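Long-range contacts in SPCU (Pseudomonas aeruginosa, PDB 4AKX), which probably acts as the dedicated type III secretion chaperone of the phospholipase toxin ExoU, which it binds as a complex: residues Val44-Val49 with Leu84-Glu89; Glu27-Val32 with Arg106-His111. All coordinates share one frame; numbering follows the deposited sequence.

Contact 1 of 2, residues Val44-Val49 with Leu84-Glu89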
loop_
_atom_site.group_PDB
_atom_site.type_symbol
_atom_site.label_atom_id
_atom_site.label_comp_id
_atom_site.label_asym_id
_atom_site.label_seq_id
_atom_site.Cartn_x
_atom_site.Cartn_y
_atom_site.Cartn_z
ATOM N N VAL A 44 -2.793 11.725 9.601
ATOM C CA VAL A 44 -3.352 10.957 10.692
ATOM C C VAL A 44 -2.605 9.618 10.782
ATOM O O VAL A 44 -2.220 9.024 9.775
ATOM C CB VAL A 44 -4.872 10.809 10.524
ATOM C CG1 VAL A 44 -5.416 9.650 11.333
ATOM C CG2 VAL A 44 -5.532 12.091 10.961
ATOM N N GLU A 45 -2.336 9.197 11.999
ATOM C CA GLU A 45 -1.450 8.103 12.244
ATOM C C GLU A 45 -2.319 6.874 12.489
ATOM O O GLU A 45 -3.357 6.962 13.134
ATOM C CB GLU A 45 -0.590 8.438 13.465
ATOM C CG GLU A 45 0.360 7.333 13.909
ATOM C CD GLU A 45 -0.096 6.564 15.160
ATOM O OE1 GLU A 45 -0.942 7.064 15.935
ATOM O OE2 GLU A 45 0.419 5.450 15.384
ATOM N N LEU A 46 -1.902 5.732 11.963
ATOM C CA LEU A 46 -2.628 4.504 12.172
ATOM C C LEU A 46 -1.819 3.397 12.851
ATOM O O LEU A 46 -2.260 2.258 12.881
ATOM C CB LEU A 46 -3.181 4.011 10.845
ATOM C CG LEU A 46 -4.454 4.707 10.335
ATOM C CD1 LEU A 46 -4.722 4.392 8.869
ATOM C CD2 LEU A 46 -5.666 4.320 11.183
ATOM N N GLY A 47 -0.653 3.719 13.413
ATOM C CA GLY A 47 0.280 2.679 13.902
ATOM C C GLY A 47 1.271 2.083 12.885
ATOM O O GLY A 47 1.145 2.255 11.666
ATOM N N LEU A 48 2.271 1.376 13.401
ATOM C CA LEU A 48 3.254 0.692 12.561
ATOM C C LEU A 48 2.580 -0.415 11.785
ATOM O O LEU A 48 1.759 -1.157 12.333
ATOM C CB LEU A 48 4.388 0.093 13.418
ATOM C CG LEU A 48 5.279 1.084 14.171
ATOM C CD1 LEU A 48 6.379 0.406 14.957
ATOM C CD2 LEU A 48 5.879 2.110 13.223
ATOM N N VAL A 49 2.944 -0.541 10.514
ATOM C CA VAL A 49 2.453 -1.624 9.702
ATOM C C VAL A 49 2.686 -2.959 10.399
ATOM O O VAL A 49 3.774 -3.231 10.930
ATOM C CB VAL A 49 3.095 -1.630 8.319
ATOM C CG1 VAL A 49 2.573 -2.799 7.511
ATOM C CG2 VAL A 49 2.772 -0.360 7.576
ATOM N N LEU A 84 2.104 3.719 9.416
ATOM C CA LEU A 84 1.032 3.807 8.411
ATOM C C LEU A 84 0.198 5.064 8.605
ATOM O O LEU A 84 -0.293 5.338 9.697
ATOM C CB LEU A 84 0.144 2.580 8.471
ATOM C CG LEU A 84 -0.293 2.168 7.075
ATOM C CD1 LEU A 84 -0.977 0.829 7.190
ATOM C CD2 LEU A 84 -1.253 3.181 6.498
ATOM N N VAL A 85 0.064 5.838 7.543
ATOM C CA VAL A 85 -0.319 7.228 7.662
ATOM C C VAL A 85 -1.344 7.571 6.593
ATOM O O VAL A 85 -1.266 7.075 5.461
ATOM C CB VAL A 85 0.910 8.139 7.494
ATOM C CG1 VAL A 85 0.480 9.559 7.211
ATOM C CG2 VAL A 85 1.787 8.090 8.722
ATOM N N LEU A 86 -2.334 8.370 6.961
ATOM C CA LEU A 86 -3.228 8.907 5.998
ATOM C C LEU A 86 -2.862 10.335 5.971
ATOM O O LEU A 86 -2.635 10.908 7.013
ATOM C CB LEU A 86 -4.639 8.789 6.491
ATOM C CG LEU A 86 -5.255 7.415 6.376
ATOM C CD1 LEU A 86 -6.458 7.279 7.307
ATOM C CD2 LEU A 86 -5.680 7.175 4.950
ATOM N N TRP A 87 -2.791 10.936 4.798
ATOM C CA TRP A 87 -2.466 12.353 4.750
ATOM C C TRP A 87 -3.120 13.023 3.621
ATOM O O TRP A 87 -3.545 12.363 2.683
ATOM C CB TRP A 87 -0.966 12.577 4.659
ATOM C CG TRP A 87 -0.334 12.060 3.391
ATOM C CD1 TRP A 87 0.087 10.755 3.132
ATOM C CD2 TRP A 87 0.015 12.802 2.203
ATOM N NE1 TRP A 87 0.659 10.655 1.885
ATOM C CE2 TRP A 87 0.655 11.837 1.281
ATOM C CE3 TRP A 87 -0.125 14.109 1.804
ATOM C CZ2 TRP A 87 1.109 12.201 0.032
ATOM C CZ3 TRP A 87 0.349 14.476 0.513
ATOM C CH2 TRP A 87 0.940 13.539 -0.345
ATOM N N ALA A 88 -3.239 14.347 3.723
ATOM C CA ALA A 88 -3.684 15.190 2.612
ATOM C C ALA A 88 -2.885 16.434 2.678
ATOM O O ALA A 88 -2.201 16.672 3.661
ATOM C CB ALA A 88 -5.167 15.527 2.730
ATOM N N GLU A 89 -3.041 17.272 1.674
ATOM C CA GLU A 89 -2.193 18.420 1.496
ATOM C C GLU A 89 -3.082 19.608 1.258
ATOM O O GLU A 89 -3.776 19.686 0.250
ATOM C CB GLU A 89 -1.289 18.182 0.284
ATOM C CG GLU A 89 -0.663 19.418 -0.320
ATOM C CD GLU A 89 0.218 20.162 0.664
ATOM O OE1 GLU A 89 0.076 19.900 1.882
ATOM O OE2 GLU A 89 1.048 21.004 0.224
#

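Contact 2 of 2, residues Glu27-Val32 with Arg106-His111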
loop_
_atom_site.group_PDB
_atom_site.type_symbol
_atom_site.label_atom_id
_atom_site.label_comp_id
_atom_site.label_asym_id
_atom_site.label_seq_id
_atom_site.Cartn_x
_atom_site.Cartn_y
_atom_site.Cartn_z
ATOM N N GLU A 27 -13.532 13.646 20.086
ATOM C CA GLU A 27 -13.574 12.241 19.672
ATOM C C GLU A 27 -12.566 12.066 18.575
ATOM O O GLU A 27 -12.426 12.941 17.717
ATOM C CB GLU A 27 -14.943 11.900 19.079
ATOM C CG GLU A 27 -16.108 12.602 19.742
ATOM C CD GLU A 27 -16.834 11.696 20.705
ATOM O OE1 GLU A 27 -16.564 10.471 20.669
ATOM O OE2 GLU A 27 -17.673 12.207 21.493
ATOM N N GLY A 28 -11.900 10.919 18.556
ATOM C CA GLY A 28 -11.227 10.446 17.330
ATOM C C GLY A 28 -9.762 10.844 17.243
ATOM O O GLY A 28 -9.211 11.420 18.183
ATOM N N PRO A 29 -9.125 10.569 16.094
ATOM C CA PRO A 29 -7.674 10.704 15.937
ATOM C C PRO A 29 -7.123 12.118 16.144
ATOM O O PRO A 29 -7.766 13.113 15.773
ATOM C CB PRO A 29 -7.448 10.292 14.481
ATOM C CG PRO A 29 -8.721 10.638 13.810
ATOM C CD PRO A 29 -9.766 10.227 14.809
ATOM N N GLU A 30 -5.917 12.180 16.710
ATOM C CA GLU A 30 -5.121 13.391 16.708
ATOM C C GLU A 30 -4.780 13.784 15.269
ATOM O O GLU A 30 -4.542 12.920 14.446
ATOM C CB GLU A 30 -3.865 13.132 17.479
ATOM C CG GLU A 30 -2.767 14.151 17.291
ATOM C CD GLU A 30 -1.782 14.113 18.452
ATOM O OE1 GLU A 30 -1.320 13.014 18.810
ATOM O OE2 GLU A 30 -1.508 15.173 19.048
ATOM N N LEU A 31 -4.773 15.079 14.967
ATOM C CA LEU A 31 -4.391 15.558 13.646
ATOM C C LEU A 31 -3.052 16.319 13.670
ATOM O O LEU A 31 -2.928 17.339 14.321
ATOM C CB LEU A 31 -5.488 16.449 13.085
ATOM C CG LEU A 31 -5.331 17.111 11.713
ATOM C CD1 LEU A 31 -5.095 16.065 10.645
ATOM C CD2 LEU A 31 -6.569 17.910 11.372
ATOM N N VAL A 32 -2.050 15.784 12.987
ATOM C CA VAL A 32 -0.752 16.394 12.919
ATOM C C VAL A 32 -0.723 17.259 11.675
ATOM O O VAL A 32 -1.004 16.780 10.566
ATOM C CB VAL A 32 0.345 15.327 12.733
ATOM C CG1 VAL A 32 1.714 15.976 12.776
ATOM C CG2 VAL A 32 0.252 14.239 13.784
ATOM N N ARG A 106 -12.464 13.262 5.926
ATOM C CA ARG A 106 -12.102 12.136 5.109
ATOM C C ARG A 106 -10.990 11.395 5.794
ATOM O O ARG A 106 -10.985 10.160 5.811
ATOM C CB ARG A 106 -11.694 12.592 3.720
ATOM C CG ARG A 106 -12.889 12.824 2.809
ATOM C CD ARG A 106 -12.650 13.985 1.874
ATOM N NE ARG A 106 -13.742 14.139 0.914
ATOM C CZ ARG A 106 -13.699 14.956 -0.138
ATOM N NH1 ARG A 106 -12.614 15.695 -0.370
ATOM N NH2 ARG A 106 -14.731 15.028 -0.968
ATOM N N LEU A 107 -10.094 12.144 6.442
ATOM C CA LEU A 107 -9.080 11.532 7.277
ATOM C C LEU A 107 -9.708 10.724 8.431
ATOM O O LEU A 107 -9.344 9.578 8.645
ATOM C CB LEU A 107 -8.068 12.564 7.790
ATOM C CG LEU A 107 -7.231 13.380 6.798
ATOM C CD1 LEU A 107 -6.476 14.497 7.499
ATOM C CD2 LEU A 107 -6.248 12.524 6.022
ATOM N N ARG A 108 -10.680 11.288 9.143
ATOM C CA ARG A 108 -11.302 10.549 10.261
ATOM C C ARG A 108 -12.076 9.311 9.761
ATOM O O ARG A 108 -12.050 8.245 10.381
ATOM C CB ARG A 108 -12.176 11.468 11.129
ATOM C CG ARG A 108 -11.501 12.795 11.506
ATOM C CD ARG A 108 -12.466 13.898 11.979
ATOM N NE ARG A 108 -13.431 13.464 13.007
ATOM C CZ ARG A 108 -13.195 13.484 14.316
ATOM N NH1 ARG A 108 -12.024 13.921 14.783
ATOM N NH2 ARG A 108 -14.118 13.049 15.164
ATOM N N GLU A 109 -12.696 9.440 8.593
ATOM C CA GLU A 109 -13.436 8.338 7.992
ATOM C C GLU A 109 -12.477 7.216 7.621
ATOM O O GLU A 109 -12.767 6.029 7.844
ATOM C CB GLU A 109 -14.188 8.830 6.762
ATOM C CG GLU A 109 -15.080 7.792 6.109
ATOM C CD GLU A 109 -15.567 8.220 4.724
ATOM O OE1 GLU A 109 -15.736 9.448 4.492
ATOM O OE2 GLU A 109 -15.786 7.325 3.868
ATOM N N GLY A 110 -11.324 7.604 7.080
ATOM C CA GLY A 110 -10.314 6.652 6.672
ATOM C C GLY A 110 -9.752 5.931 7.876
ATOM O O GLY A 110 -9.574 4.706 7.841
ATOM N N HIS A 111 -9.516 6.692 8.952
ATOM C CA HIS A 111 -8.961 6.182 10.204
ATOM C C HIS A 111 -9.901 5.233 10.900
ATOM O O HIS A 111 -9.479 4.217 11.423
ATOM C CB HIS A 111 -8.605 7.351 11.117
ATOM C CG HIS A 111 -7.932 6.955 12.406
ATOM N ND1 HIS A 111 -8.615 6.407 13.455
ATOM C CD2 HIS A 111 -6.610 7.099 12.826
ATOM C CE1 HIS A 111 -7.757 6.164 14.467
ATOM N NE2 HIS A 111 -6.533 6.599 14.091
HETATM O O HOH W 1 -9.518 14.089 13.965
#

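Contact 1 of 2, residues Val44-Val49 with Leu84-Glu89
Val44 and Leu86 form an antiparallel hydrogen-bonded pair: Val44 N gives its hydrogen to Leu86 O at 2.7 Å, and Leu86 N returns one to Val44 O at 2.9 Å, both nearly straight at 166°. The next pair, Glu45 with Val85, is non-hydrogen-bonded and turns its side chains to the other face. There the regular pairing gives way to a beta bulge, Leu46 and Gly47 together standing opposite Leu84. Leu46 N donates to Leu84 O at 2.8 Å, and Leu84 N to Gly47 O at 2.9 Å, from 34° out of the carbonyl plane. Gly47 has a positive phi (86°) at which a CB would jam against Leu46 O, which accounts for glycine here. The Leu46 and Leu86 side chains cross obliquely, Leu46 CD1 3.7 Å from Leu86 CD1. Val49 CG2 packs on CG and CD1 of Leu84. In the next shell, Arg83 pairs with Glu45 OE2 in a salt bridge, and Val49 packs on Leu55 of the second SpcU subunit. Four backbone bonds thus join the strands, while Val49 O is met by Arg606 of the ExoU chain; Val44, Leu46 and Leu86 face helix 97-118, and Leu84 packs with Val49 and Leu76 of strand 75-78.

Contact 2 of 2, residues Glu27-Val32 with Arg106-His111
Glu27 O is gripped twice by one guanidinium: Arg108 NH1 and NH2 each donate to it at 3.1 Å, so the arginine engages a single carbonyl end-on. The oxygen lies at the guanidinium edge, near its plane, yet the two donors meet the carbonyl differently, NH1 within the carbonyl plane and NH2 well above it. Arg108 gets there by a bend at chi3 (49°), which turns its end toward the loop. Arg108 NH1 has a further partner in a water, 2.6 Å away, which in turn donates to Pro29 O, so the same side chain holds the loop both directly and through a bridge. The joined parts are the turn leading into strand 31-35 and helix 97-118, the long C-terminal helix that packs against the antiparallel sheet of this alpha+beta fold. Next along the loop, Pro29 lies against His111. Its CB stands over the centre of the imidazole in a CH-pi contact, 3.8 Å from the ring centroid and 14° off the normal, and CG comes near His111 CG. With CG anti to the backbone N (chi1 -176°), His111 extends its ring from the helix beneath the proline. Farther in, the buried pair Leu31 and Leu107 cross at about a right angle, tip to tip, with CD1 of Leu31 3.8 Å from CD1 of Leu107; Phe42 of strand 39-48 touches both. Arg108 also packs on Val32 of the ExoU chain, and Glu30 OE2 hydrogen-bonds Ser38 OG of the ExoU chain.

Overall arrangement
The two contacts lie about 9 Å apart, centre to centre, and both reach the one antiparallel sheet, in which strands 31-35 and 39-48 are neighbours and 83-91 follows next. In the sequence both strands of contact 1 fall between the two halves of contact 2, since 27-32 comes first, then 44-49, 84-89 and finally 106-111. Contact 1 joins strand to strand, whereas contact 2 ties the loop joining strands 20-25 and 31-35 to helix 97-118. They meet at His111, whose CD2 packs on Val44 CG1 and on Leu46 CD2. Both contacts touch the ExoU chain, and contact 1 also touches the second SpcU subunit, consistent with a chaperone bound to its toxin.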